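Local coordinates for protein myosin-I heavy chain (Dictyostelium discoideum, PDB 5EJY) that works as an actin-based motor with ATPase activity, taking part in adhesion and the early steps of phagocytosis, here represented by its first MyTH4-FERM tail unit, at residues L128-C133 and Q168-I173; L174-L179 and D218-C223; I335-L340 and V398-K403. One frame throughout, in Å; residues are numbered along the deposited sequence.

Three contacts along one MyTH4-FERM unit illustrate how packing chemistry follows place in the fold. Contact 1 is buried inside the helical MyTH4 domain and rests on a histidine ring laid against small side chains between nearly parallel helical segments. Contact 2 shares helix 161-180 with it, and the two touch where I173 meets D218, their centres 11 Å apart; being only partly buried and joining MyTH4 to the first FERM lobe, it adds a salt bridge to its apolar packing. Contact 3, in the central FERM lobe with its centre 52 Å from that of contact 1, is again a buried helix pair, but there branched aliphatic side chains meet and the axes lie farther apart.

Contact 1 of 3, residues L128-C133 and Q168-I173; sequences LIHFTC and QASYFI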
ATOM      1  N   LEU A 128      -2.140   7.750 -23.233  1.00 22.65           N
ATOM      2  CA  LEU A 128      -0.814   7.151 -23.100  1.00 26.33           C
ATOM      3  C   LEU A 128       0.145   8.045 -22.340  1.00 23.90           C
ATOM      4  O   LEU A 128       0.908   7.574 -21.500  1.00 23.73           O
ATOM      5  CB  LEU A 128      -0.212   6.843 -24.470  1.00 23.34           C
ATOM      6  CG  LEU A 128      -0.884   5.722 -25.261  1.00 27.24           C
ATOM      7  CD1 LEU A 128      -0.250   5.579 -26.651  1.00 27.64           C
ATOM      8  CD2 LEU A 128      -0.792   4.404 -24.482  1.00 28.77           C
ATOM      9  N   ILE A 129       0.130   9.336 -22.661  1.00 20.66           N
ATOM     10  CA  ILE A 129       0.962  10.295 -21.951  1.00 22.79           C
ATOM     11  C   ILE A 129       0.644  10.245 -20.455  1.00 22.82           C
ATOM     12  O   ILE A 129       1.540  10.221 -19.607  1.00 21.17           O
ATOM     13  CB  ILE A 129       0.766  11.726 -22.538  1.00 23.59           C
ATOM     14  CG1 ILE A 129       1.590  11.882 -23.824  1.00 22.55           C
ATOM     15  CG2 ILE A 129       1.195  12.788 -21.556  1.00 21.24           C
ATOM     16  CD1 ILE A 129       1.186  13.143 -24.681  1.00 22.37           C
ATOM     17  N   HIS A 130      -0.642  10.208 -20.138  1.00 20.05           N
ATOM     18  CA  HIS A 130      -1.094  10.206 -18.755  1.00 21.35           C
ATOM     19  C   HIS A 130      -0.713   8.887 -18.045  1.00 20.74           C
ATOM     20  O   HIS A 130      -0.264   8.912 -16.897  1.00 20.68           O
ATOM     21  CB  HIS A 130      -2.608  10.460 -18.720  1.00 18.68           C
ATOM     22  CG  HIS A 130      -3.150  10.740 -17.353  1.00 20.47           C
ATOM     23  ND1 HIS A 130      -4.502  10.824 -17.097  1.00 19.97           N
ATOM     24  CD2 HIS A 130      -2.528  10.937 -16.165  1.00 21.64           C
ATOM     25  CE1 HIS A 130      -4.689  11.061 -15.810  1.00 24.37           C
ATOM     26  NE2 HIS A 130      -3.510  11.132 -15.222  1.00 20.89           N
ATOM     27  N   PHE A 131      -0.863   7.751 -18.732  1.00 20.37           N
ATOM     28  CA  PHE A 131      -0.434   6.459 -18.164  1.00 21.19           C
ATOM     29  C   PHE A 131       1.051   6.530 -17.834  1.00 21.63           C
ATOM     30  O   PHE A 131       1.497   6.035 -16.801  1.00 19.89           O
ATOM     31  CB  PHE A 131      -0.604   5.302 -19.158  1.00 21.59           C
ATOM     32  CG  PHE A 131      -2.027   5.052 -19.599  1.00 21.53           C
ATOM     33  CD1 PHE A 131      -3.090   5.228 -18.728  1.00 24.34           C
ATOM     34  CD2 PHE A 131      -2.286   4.608 -20.889  1.00 22.13           C
ATOM     35  CE1 PHE A 131      -4.391   4.984 -19.136  1.00 25.90           C
ATOM     36  CE2 PHE A 131      -3.595   4.372 -21.315  1.00 28.81           C
ATOM     37  CZ  PHE A 131      -4.648   4.566 -20.439  1.00 26.85           C
ATOM     38  N   THR A 132       1.824   7.128 -18.737  1.00 19.93           N
ATOM     39  CA  THR A 132       3.275   7.137 -18.604  1.00 20.19           C
ATOM     40  C   THR A 132       3.688   8.045 -17.460  1.00 20.78           C
ATOM     41  O   THR A 132       4.510   7.663 -16.636  1.00 19.45           O
ATOM     42  CB  THR A 132       3.964   7.569 -19.937  1.00 19.93           C
ATOM     43  OG1 THR A 132       3.518   6.706 -20.984  1.00 20.81           O
ATOM     44  CG2 THR A 132       5.496   7.463 -19.826  1.00 21.76           C
ATOM     45  N   CYS A 133       3.109   9.244 -17.409  1.00 20.48           N
ATOM     46  CA  CYS A 133       3.370  10.171 -16.314  1.00 19.32           C
ATOM     47  C   CYS A 133       3.040   9.561 -14.942  1.00 20.20           C
ATOM     48  O   CYS A 133       3.660   9.924 -13.934  1.00 18.60           O
ATOM     49  CB  CYS A 133       2.559  11.452 -16.497  1.00 19.54           C
ATOM     50  SG  CYS A 133       3.185  12.504 -17.847  1.00 21.46           S
ATOM     51  N   GLN A 168      -3.660  18.270 -18.048  1.00 24.75           N
ATOM     52  CA  GLN A 168      -3.624  18.797 -16.692  1.00 21.68           C
ATOM     53  C   GLN A 168      -3.365  17.691 -15.658  1.00 19.59           C
ATOM     54  O   GLN A 168      -2.601  17.890 -14.729  1.00 21.51           O
ATOM     55  CB  GLN A 168      -4.926  19.519 -16.341  1.00 23.52           C
ATOM     56  CG  GLN A 168      -5.111  20.819 -17.105  1.00 30.10           C
ATOM     57  CD  GLN A 168      -6.253  21.646 -16.541  1.00 42.20           C
ATOM     58  OE1 GLN A 168      -7.424  21.285 -16.683  1.00 41.55           O
ATOM     59  NE2 GLN A 168      -5.916  22.746 -15.872  1.00 43.17           N
ATOM     60  N   ALA A 169      -4.020  16.551 -15.819  1.00 22.69           N
ATOM     61  CA  ALA A 169      -3.840  15.441 -14.866  1.00 23.10           C
ATOM     62  C   ALA A 169      -2.433  14.842 -14.961  1.00 22.78           C
ATOM     63  O   ALA A 169      -1.883  14.349 -13.962  1.00 23.92           O
ATOM     64  CB  ALA A 169      -4.893  14.378 -15.089  1.00 25.46           C
ATOM     65  N   SER A 170      -1.849  14.892 -16.159  1.00 23.27           N
ATOM     66  CA  SER A 170      -0.483  14.403 -16.370  1.00 24.69           C
ATOM     67  C   SER A 170       0.509  15.307 -15.675  1.00 25.12           C
ATOM     68  O   SER A 170       1.413  14.838 -15.011  1.00 21.41           O
ATOM     69  CB  SER A 170      -0.128  14.341 -17.858  1.00 19.15           C
ATOM     70  OG  SER A 170      -0.908  13.380 -18.537  1.00 24.06           O
ATOM     71  N   TYR A 171       0.349  16.617 -15.837  1.00 26.09           N
ATOM     72  CA  TYR A 171       1.256  17.549 -15.183  1.00 19.80           C
ATOM     73  C   TYR A 171       1.180  17.400 -13.670  1.00 21.22           C
ATOM     74  O   TYR A 171       2.200  17.378 -12.983  1.00 21.32           O
ATOM     75  CB  TYR A 171       0.912  18.998 -15.574  1.00 26.05           C
ATOM     76  CG  TYR A 171       1.947  19.991 -15.103  1.00 28.60           C
ATOM     77  CD1 TYR A 171       3.124  20.172 -15.808  1.00 30.66           C
ATOM     78  CD2 TYR A 171       1.747  20.750 -13.955  1.00 32.86           C
ATOM     79  CE1 TYR A 171       4.078  21.081 -15.389  1.00 34.96           C
ATOM     80  CE2 TYR A 171       2.693  21.663 -13.526  1.00 30.86           C
ATOM     81  CZ  TYR A 171       3.858  21.825 -14.251  1.00 39.01           C
ATOM     82  OH  TYR A 171       4.818  22.721 -13.842  1.00 36.39           O
ATOM     83  N   PHE A 172      -0.042  17.323 -13.156  1.00 22.21           N
ATOM     84  CA  PHE A 172      -0.236  17.195 -11.714  1.00 21.78           C
ATOM     85  C   PHE A 172       0.363  15.875 -11.179  1.00 19.48           C
ATOM     86  O   PHE A 172       1.021  15.865 -10.145  1.00 20.15           O
ATOM     87  CB  PHE A 172      -1.723  17.290 -11.372  1.00 19.97           C
ATOM     88  CG  PHE A 172      -2.005  17.275  -9.889  1.00 27.33           C
ATOM     89  CD1 PHE A 172      -1.522  18.281  -9.064  1.00 26.17           C
ATOM     90  CD2 PHE A 172      -2.747  16.251  -9.321  1.00 24.16           C
ATOM     91  CE1 PHE A 172      -1.775  18.263  -7.693  1.00 32.12           C
ATOM     92  CE2 PHE A 172      -3.003  16.226  -7.945  1.00 26.78           C
ATOM     93  CZ  PHE A 172      -2.518  17.233  -7.135  1.00 27.24           C
ATOM     94  N   ILE A 173       0.160  14.772 -11.879  1.00 19.85           N
ATOM     95  CA  ILE A 173       0.721  13.503 -11.338  1.00 18.51           C
ATOM     96  C   ILE A 173       2.263  13.533 -11.362  1.00 22.42           C
ATOM     97  O   ILE A 173       2.926  12.950 -10.504  1.00 21.20           O
ATOM     98  CB  ILE A 173       0.103  12.234 -11.998  1.00 22.05           C
ATOM     99  CG1 ILE A 173       0.213  11.014 -11.053  1.00 16.38           C
ATOM    100  CG2 ILE A 173       0.740  11.921 -13.351  1.00 21.23           C
ATOM    101  CD1 ILE A 173      -0.657  11.132  -9.821  1.00 20.41           C
TER
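Within the helical bundle of the MyTH4 domain, segments of helices 119-133 and 161-180 run almost parallel, and H130 meets A169 and S170 where they come close. The segment axes differ by 12° in direction and approach to 8.8 Å, a closeness that the small residues A169, S170 and C133 permit; the CA atoms of H130 and S170 are 4.9 Å apart.

H130 carries much of the interface. Its CG lies anti to the backbone N (chi1 -169°), and the imidazole beyond it reaches the partner helix: A169 CB approaches the ring obliquely, 3.4 Å from H130 CE1, while the backbone N of S170 lies over one face and I173 CG2 near the ring plane at the edge. N198 touches both H130 and A169, and I195 of helix 189-196 also packs on the imidazole. An alanine in place of H130 would probably leave A169 CB without the ring it packs against and open a gap between the helices.

S170 OG lies against the backbone of the neighbouring helix, 3.2 Å from H130 CA, yet its hydrogen bond goes back within its own helix to S166 O, so this hydroxyl is satisfied without a polar partner across the interface. I129 CG2 closes on the same oxygen. One turn further on, C133 SG rests 3.8 Å from S170 CB, and F146 of helix 143-155 covers both I129 and C133. Finally, the CG2 branch of I173 settles against the end of helix 119-133, 3.7 Å from C133 CB and 3.6 Å from C133 O.

Contact 2 of 3, residues L174-L179 and D218-C223; sequences LQRFTL and DSATTC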
ATOM      1  N   LEU A 174       2.858  14.252 -12.313  1.00 22.03           N
ATOM      2  CA  LEU A 174       4.318  14.379 -12.284  1.00 21.88           C
ATOM      3  C   LEU A 174       4.746  15.135 -11.035  1.00 22.69           C
ATOM      4  O   LEU A 174       5.741  14.782 -10.416  1.00 25.75           O
ATOM      5  CB  LEU A 174       4.874  15.098 -13.521  1.00 23.59           C
ATOM      6  CG  LEU A 174       4.921  14.410 -14.885  1.00 24.19           C
ATOM      7  CD1 LEU A 174       5.584  15.371 -15.891  1.00 25.99           C
ATOM      8  CD2 LEU A 174       5.681  13.098 -14.829  1.00 23.78           C
ATOM      9  N   GLN A 175       4.003  16.188 -10.679  1.00 23.86           N
ATOM     10  CA  GLN A 175       4.284  16.929  -9.445  1.00 22.10           C
ATOM     11  C   GLN A 175       4.118  16.043  -8.195  1.00 22.01           C
ATOM     12  O   GLN A 175       4.932  16.084  -7.278  1.00 22.67           O
ATOM     13  CB  GLN A 175       3.348  18.122  -9.312  1.00 27.43           C
ATOM     14  CG  GLN A 175       3.560  19.245 -10.315  1.00 26.27           C
ATOM     15  CD  GLN A 175       2.449  20.253 -10.222  1.00 25.90           C
ATOM     16  OE1 GLN A 175       1.317  19.984 -10.627  1.00 28.59           O
ATOM     17  NE2 GLN A 175       2.750  21.415  -9.648  1.00 30.14           N
ATOM     18  N   ARG A 176       3.039  15.272  -8.155  1.00 22.17           N
ATOM     19  CA  ARG A 176       2.794  14.361  -7.030  1.00 22.67           C
ATOM     20  C   ARG A 176       3.940  13.348  -6.844  1.00 21.77           C
ATOM     21  O   ARG A 176       4.350  13.032  -5.717  1.00 24.48           O
ATOM     22  CB  ARG A 176       1.462  13.631  -7.251  1.00 19.99           C
ATOM     23  CG  ARG A 176       0.221  14.550  -7.217  1.00 22.12           C
ATOM     24  CD  ARG A 176      -0.352  14.686  -5.806  1.00 26.75           C
ATOM     25  NE  ARG A 176      -0.726  13.376  -5.284  1.00 23.13           N
ATOM     26  CZ  ARG A 176      -0.523  12.965  -4.032  1.00 27.64           C
ATOM     27  NH1 ARG A 176       0.025  13.772  -3.128  1.00 23.78           N
ATOM     28  NH2 ARG A 176      -0.869  11.731  -3.686  1.00 21.00           N
ATOM     29  N   PHE A 177       4.446  12.805  -7.943  1.00 22.09           N
ATOM     30  CA  PHE A 177       5.539  11.836  -7.837  1.00 22.70           C
ATOM     31  C   PHE A 177       6.867  12.522  -7.492  1.00 27.62           C
ATOM     32  O   PHE A 177       7.736  11.921  -6.872  1.00 25.65           O
ATOM     33  CB  PHE A 177       5.667  10.975  -9.102  1.00 20.70           C
ATOM     34  CG  PHE A 177       4.759   9.775  -9.113  1.00 21.97           C
ATOM     35  CD1 PHE A 177       4.921   8.769  -8.175  1.00 23.07           C
ATOM     36  CD2 PHE A 177       3.733   9.657 -10.056  1.00 17.61           C
ATOM     37  CE1 PHE A 177       4.082   7.661  -8.158  1.00 20.49           C
ATOM     38  CE2 PHE A 177       2.902   8.551 -10.047  1.00 20.07           C
ATOM     39  CZ  PHE A 177       3.083   7.542  -9.097  1.00 17.28           C
ATOM     40  N   THR A 178       7.016  13.785  -7.877  1.00 27.52           N
ATOM     41  CA  THR A 178       8.202  14.525  -7.457  1.00 28.16           C
ATOM     42  C   THR A 178       8.165  14.681  -5.939  1.00 25.47           C
ATOM     43  O   THR A 178       9.187  14.601  -5.263  1.00 31.36           O
ATOM     44  CB  THR A 178       8.273  15.915  -8.126  1.00 30.48           C
ATOM     45  OG1 THR A 178       8.241  15.755  -9.551  1.00 29.31           O
ATOM     46  CG2 THR A 178       9.556  16.641  -7.727  1.00 32.96           C
ATOM     47  N   LEU A 179       6.968  14.885  -5.407  1.00 28.76           N
ATOM     48  CA  LEU A 179       6.790  14.989  -3.967  1.00 26.63           C
ATOM     49  C   LEU A 179       6.963  13.636  -3.277  1.00 31.45           C
ATOM     50  O   LEU A 179       7.664  13.526  -2.271  1.00 28.77           O
ATOM     51  CB  LEU A 179       5.413  15.562  -3.647  1.00 29.56           C
ATOM     52  CG  LEU A 179       5.047  15.571  -2.164  1.00 36.23           C
ATOM     53  CD1 LEU A 179       5.906  16.577  -1.418  1.00 40.77           C
ATOM     54  CD2 LEU A 179       3.575  15.885  -1.985  1.00 28.78           C
ATOM     55  N   ASP A 218      -4.832   8.731  -5.784  1.00 20.75           N
ATOM     56  CA  ASP A 218      -4.194   8.762  -7.093  1.00 21.46           C
ATOM     57  C   ASP A 218      -2.977   7.856  -7.149  1.00 22.65           C
ATOM     58  O   ASP A 218      -2.628   7.195  -6.146  1.00 19.48           O
ATOM     59  CB  ASP A 218      -3.921  10.203  -7.599  1.00 20.67           C
ATOM     60  CG  ASP A 218      -2.802  10.920  -6.849  1.00 22.79           C
ATOM     61  OD1 ASP A 218      -1.987  10.283  -6.150  1.00 21.58           O
ATOM     62  OD2 ASP A 218      -2.727  12.168  -6.976  1.00 24.07           O
ATOM     63  N   SER A 219      -2.350   7.788  -8.322  1.00 19.97           N
ATOM     64  CA  SER A 219      -1.236   6.851  -8.518  1.00 17.76           C
ATOM     65  C   SER A 219      -0.088   7.051  -7.534  1.00 18.92           C
ATOM     66  O   SER A 219       0.636   6.099  -7.218  1.00 18.08           O
ATOM     67  CB  SER A 219      -0.689   6.990  -9.945  1.00 18.34           C
ATOM     68  OG  SER A 219      -1.730   6.742 -10.877  1.00 20.29           O
ATOM     69  N   ALA A 220       0.092   8.284  -7.069  1.00 17.26           N
ATOM     70  CA  ALA A 220       1.226   8.630  -6.199  1.00 16.49           C
ATOM     71  C   ALA A 220       0.895   8.576  -4.709  1.00 17.19           C
ATOM     72  O   ALA A 220       1.757   8.847  -3.877  1.00 20.97           O
ATOM     73  CB  ALA A 220       1.752  10.009  -6.548  1.00 20.60           C
ATOM     74  N   THR A 221      -0.337   8.212  -4.370  1.00 16.22           N
ATOM     75  CA  THR A 221      -0.784   8.234  -2.974  1.00 19.12           C
ATOM     76  C   THR A 221      -0.028   7.222  -2.113  1.00 20.32           C
ATOM     77  O   THR A 221       0.041   6.039  -2.445  1.00 18.94           O
ATOM     78  CB  THR A 221      -2.301   7.990  -2.861  1.00 21.32           C
ATOM     79  OG1 THR A 221      -2.992   9.100  -3.449  1.00 21.06           O
ATOM     80  CG2 THR A 221      -2.722   7.865  -1.380  1.00 19.72           C
ATOM     81  N   THR A 222       0.556   7.696  -1.019  1.00 20.04           N
ATOM     82  CA  THR A 222       1.357   6.824  -0.167  1.00 19.00           C
ATOM     83  C   THR A 222       0.559   6.221   0.974  1.00 21.34           C
ATOM     84  O   THR A 222      -0.560   6.634   1.253  1.00 19.79           O
ATOM     85  CB  THR A 222       2.539   7.584   0.445  1.00 21.48           C
ATOM     86  OG1 THR A 222       2.029   8.671   1.220  1.00 22.19           O
ATOM     87  CG2 THR A 222       3.453   8.117  -0.662  1.00 21.18           C
ATOM     88  N   CYS A 223       1.157   5.235   1.637  1.00 19.94           N
ATOM     89  CA  CYS A 223       0.538   4.660   2.818  1.00 20.39           C
ATOM     90  C   CYS A 223       0.330   5.731   3.896  1.00 20.37           C
ATOM     91  O   CYS A 223      -0.704   5.785   4.556  1.00 18.87           O
ATOM     92  CB  CYS A 223       1.400   3.513   3.343  1.00 18.39           C
ATOM     93  SG  CYS A 223       0.624   2.654   4.713  1.00 23.52           S
TER
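R176, on helix 161-180, grips D218 side-on, spending NE and NH2 on the two carboxylate oxygens. The bond from R176 NE to D218 OD2 is 2.9 Å long and uses the syn lone pair of that oxygen, which sits somewhat out of the guanidinium plane. R176 NH2 meets D218 OD1 at 3.1 Å and more nearly straight, with an N-H...O angle of 163°; OD1 lies in the guanidinium plane, although the nitrogen stands out of the carboxylate plane. The guanidinium and carboxylate planes are turned 38° from each other. Bends at chi2 and chi3 fold the arginine chain, bringing CD and NE round to the aspartate. The remaining nitrogen, NH1, forms a salt bridge with E225 of helix 223-233, so the cation has two acidic partners, which would probably favour its charge.

The carboxylate also serves its own loop, a type I beta turn from D218 to T221. D218 OD1 accepts a weak bond from A220 N, while D218 N donates to T221 OG1 at 3.0 Å. S219 OG is satisfied by E191, and A220 O by the side-chain amide of N180. T222 OG1 is the N-cap of the following helix, bonded to the backbone N of E225, the residue whose carboxylate meets R176 NH1.

Beside this polar network, A220 CB stands over the centre of the F177 ring in a CH-pi contact, 3.6 Å from the centroid. F177 CZ lies 3.4 Å from S219 O, and R176 CB packs on A220 CB. Salt bridge and CH-pi contact together join a MyTH4 helix to the loop between strand 212-217 and helix 223-233 of the ubiquitin-like first FERM lobe, an interdomain junction of the MyTH4-FERM supramodule.

Contact 3 of 3, residues I335-L340 and V398-K403; sequences ISIGSL and VQLLEK
I337 CA and L400 CA mark the closest backbone approach, 6.7 Å, of segments of helices 331-346 and 390-402, which run roughly antiparallel at 150° with axes 9.7 Å apart in the all-helical central lobe of the FERM domain.

L400 reaches across to S336, I337 and L340. Its CB lies 3.7 Å from I337 CG2, the two side chains crossing obliquely, while its CD1 tip meets L340 CD1 at 3.7 Å with the leucines about perpendicular. The same methyl also touches the hydroxyl of S336, 3.8 Å from OG; that oxygen is hydrogen-bonded to Y333 O, one turn back in its own helix. Y333 binds the opposite helix as well, its phenol OH pairing with L400 O.

I337 has its CG1 between the backbone N and the carbonyl carbon (chi1 56°), leaving CG2 anti to the carbonyl carbon. Both methyl ends are used: I337 CD1 and I337 CG2 each lie 4.0 Å from L401 CD2, and the two side chains cross at about a right angle. F319 and F323 also pack on I337, and L322 packs on L401, tying the pair to helix 304-322 and the residues just after it.

Across these two segments the contact depends on branched aliphatic groups meeting mostly through methyls, with the serine's polar need met within its helix; its cohesion is therefore that of shape and apolar burial, without a charge pair to set the register.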
ATOM      1  N   ILE A 335     -12.231 -17.570  26.737  1.00 38.11           N
ATOM      2  CA  ILE A 335     -13.603 -17.789  27.172  1.00 38.48           C
ATOM      3  C   ILE A 335     -14.141 -16.581  27.915  1.00 34.14           C
ATOM      4  O   ILE A 335     -15.284 -16.178  27.702  1.00 38.79           O
ATOM      5  CB  ILE A 335     -13.714 -19.024  28.101  1.00 41.97           C
ATOM      6  CG1 ILE A 335     -13.512 -20.304  27.299  1.00 47.65           C
ATOM      7  CG2 ILE A 335     -15.079 -19.068  28.762  1.00 43.14           C
ATOM      8  CD1 ILE A 335     -14.415 -20.383  26.093  1.00 49.56           C
ATOM      9  N   SER A 336     -13.325 -16.010  28.797  1.00 30.95           N
ATOM     10  CA  SER A 336     -13.776 -14.883  29.600  1.00 35.21           C
ATOM     11  C   SER A 336     -14.075 -13.626  28.764  1.00 39.48           C
ATOM     12  O   SER A 336     -15.098 -12.973  28.969  1.00 35.45           O
ATOM     13  CB  SER A 336     -12.763 -14.558  30.690  1.00 33.19           C
ATOM     14  OG  SER A 336     -11.519 -14.218  30.116  1.00 42.99           O
ATOM     15  N   ILE A 337     -13.192 -13.282  27.829  1.00 34.87           N
ATOM     16  CA  ILE A 337     -13.463 -12.128  26.959  1.00 33.85           C
ATOM     17  C   ILE A 337     -14.577 -12.394  25.944  1.00 35.29           C
ATOM     18  O   ILE A 337     -15.428 -11.528  25.698  1.00 38.14           O
ATOM     19  CB  ILE A 337     -12.188 -11.587  26.260  1.00 33.36           C
ATOM     20  CG1 ILE A 337     -11.478 -12.684  25.456  1.00 35.02           C
ATOM     21  CG2 ILE A 337     -11.242 -10.947  27.283  1.00 33.74           C
ATOM     22  CD1 ILE A 337     -10.288 -12.160  24.598  1.00 31.57           C
ATOM     23  N   GLY A 338     -14.587 -13.585  25.360  1.00 32.92           N
ATOM     24  CA  GLY A 338     -15.582 -13.922  24.357  1.00 35.04           C
ATOM     25  C   GLY A 338     -16.990 -14.042  24.921  1.00 42.18           C
ATOM     26  O   GLY A 338     -17.968 -13.708  24.243  1.00 38.42           O
ATOM     27  N   SER A 339     -17.096 -14.517  26.161  1.00 38.50           N
ATOM     28  CA  SER A 339     -18.403 -14.649  26.808  1.00 44.75           C
ATOM     29  C   SER A 339     -18.996 -13.285  27.151  1.00 37.49           C
ATOM     30  O   SER A 339     -20.206 -13.085  27.051  1.00 39.56           O
ATOM     31  CB  SER A 339     -18.327 -15.541  28.056  1.00 36.34           C
ATOM     32  OG  SER A 339     -17.605 -14.915  29.105  1.00 38.59           O
ATOM     33  N   LEU A 340     -18.144 -12.354  27.566  1.00 39.94           N
ATOM     34  CA  LEU A 340     -18.586 -10.985  27.817  1.00 41.00           C
ATOM     35  C   LEU A 340     -19.036 -10.304  26.526  1.00 39.84           C
ATOM     36  O   LEU A 340     -20.054  -9.603  26.504  1.00 38.99           O
ATOM     37  CB  LEU A 340     -17.493 -10.175  28.522  1.00 36.76           C
ATOM     38  CG  LEU A 340     -17.326 -10.526  30.003  1.00 42.58           C
ATOM     39  CD1 LEU A 340     -16.054  -9.938  30.583  1.00 38.51           C
ATOM     40  CD2 LEU A 340     -18.551 -10.065  30.804  1.00 40.24           C
ATOM     41  N   VAL A 398     -13.258  -4.925  28.319  1.00 39.70           N
ATOM     42  CA  VAL A 398     -12.168  -3.976  28.120  1.00 36.15           C
ATOM     43  C   VAL A 398     -11.121  -4.074  29.230  1.00 41.42           C
ATOM     44  O   VAL A 398      -9.924  -3.947  28.980  1.00 34.59           O
ATOM     45  CB  VAL A 398     -12.695  -2.533  27.989  1.00 40.77           C
ATOM     46  CG1 VAL A 398     -11.553  -1.530  28.021  1.00 38.29           C
ATOM     47  CG2 VAL A 398     -13.499  -2.393  26.702  1.00 38.32           C
ATOM     48  N   GLN A 399     -11.578  -4.308  30.457  1.00 39.64           N
ATOM     49  CA  GLN A 399     -10.667  -4.491  31.577  1.00 39.64           C
ATOM     50  C   GLN A 399      -9.789  -5.720  31.365  1.00 34.98           C
ATOM     51  O   GLN A 399      -8.580  -5.657  31.544  1.00 39.47           O
ATOM     52  CB  GLN A 399     -11.443  -4.624  32.892  1.00 41.66           C
ATOM     53  N   LEU A 400     -10.405  -6.836  30.991  1.00 35.73           N
ATOM     54  CA  LEU A 400      -9.672  -8.077  30.757  1.00 33.02           C
ATOM     55  C   LEU A 400      -8.670  -7.927  29.616  1.00 39.22           C
ATOM     56  O   LEU A 400      -7.571  -8.497  29.650  1.00 33.98           O
ATOM     57  CB  LEU A 400     -10.650  -9.208  30.443  1.00 35.12           C
ATOM     58  CG  LEU A 400     -11.435  -9.757  31.636  1.00 37.21           C
ATOM     59  CD1 LEU A 400     -12.520 -10.718  31.186  1.00 30.32           C
ATOM     60  CD2 LEU A 400     -10.475 -10.441  32.616  1.00 39.91           C
ATOM     61  N   LEU A 401      -9.064  -7.170  28.596  1.00 31.70           N
ATOM     62  CA  LEU A 401      -8.193  -6.908  27.455  1.00 36.20           C
ATOM     63  C   LEU A 401      -7.019  -6.042  27.882  1.00 33.22           C
ATOM     64  O   LEU A 401      -5.865  -6.346  27.574  1.00 34.25           O
ATOM     65  CB  LEU A 401      -8.971  -6.228  26.310  1.00 29.44           C
ATOM     66  CG  LEU A 401     -10.025  -7.062  25.577  1.00 27.00           C
ATOM     67  CD1 LEU A 401     -10.762  -6.212  24.538  1.00 30.28           C
ATOM     68  CD2 LEU A 401      -9.393  -8.275  24.903  1.00 29.22           C
ATOM     69  N   GLU A 402      -7.313  -4.967  28.606  1.00 32.20           N
ATOM     70  CA  GLU A 402      -6.291  -3.991  28.975  1.00 34.44           C
ATOM     71  C   GLU A 402      -5.230  -4.546  29.933  1.00 39.64           C
ATOM     72  O   GLU A 402      -4.131  -3.998  30.026  1.00 33.73           O
ATOM     73  CB  GLU A 402      -6.927  -2.737  29.585  1.00 40.16           C
ATOM     74  CG  GLU A 402      -7.582  -1.815  28.571  1.00 46.90           C
ATOM     75  CD  GLU A 402      -6.584  -1.224  27.590  1.00 50.96           C
ATOM     76  OE1 GLU A 402      -5.367  -1.311  27.857  1.00 51.50           O
ATOM     77  OE2 GLU A 402      -7.012  -0.672  26.552  1.00 57.17           O
ATOM     78  N   LYS A 403      -5.561  -5.619  30.643  1.00 37.85           N
ATOM     79  CA  LYS A 403      -4.631  -6.184  31.625  1.00 44.28           C
ATOM     80  C   LYS A 403      -3.843  -7.378  31.089  1.00 41.33           C
ATOM     81  O   LYS A 403      -2.991  -7.929  31.794  1.00 41.25           O
ATOM     82  CB  LYS A 403      -5.365  -6.578  32.914  1.00 43.69           C
ATOM     83  CG  LYS A 403      -5.956  -5.402  33.683  1.00 49.23           C
ATOM     84  CD  LYS A 403      -4.887  -4.398  34.093  1.00 48.99           C
ATOM     85  CE  LYS A 403      -5.474  -3.263  34.926  1.00 51.58           C
TER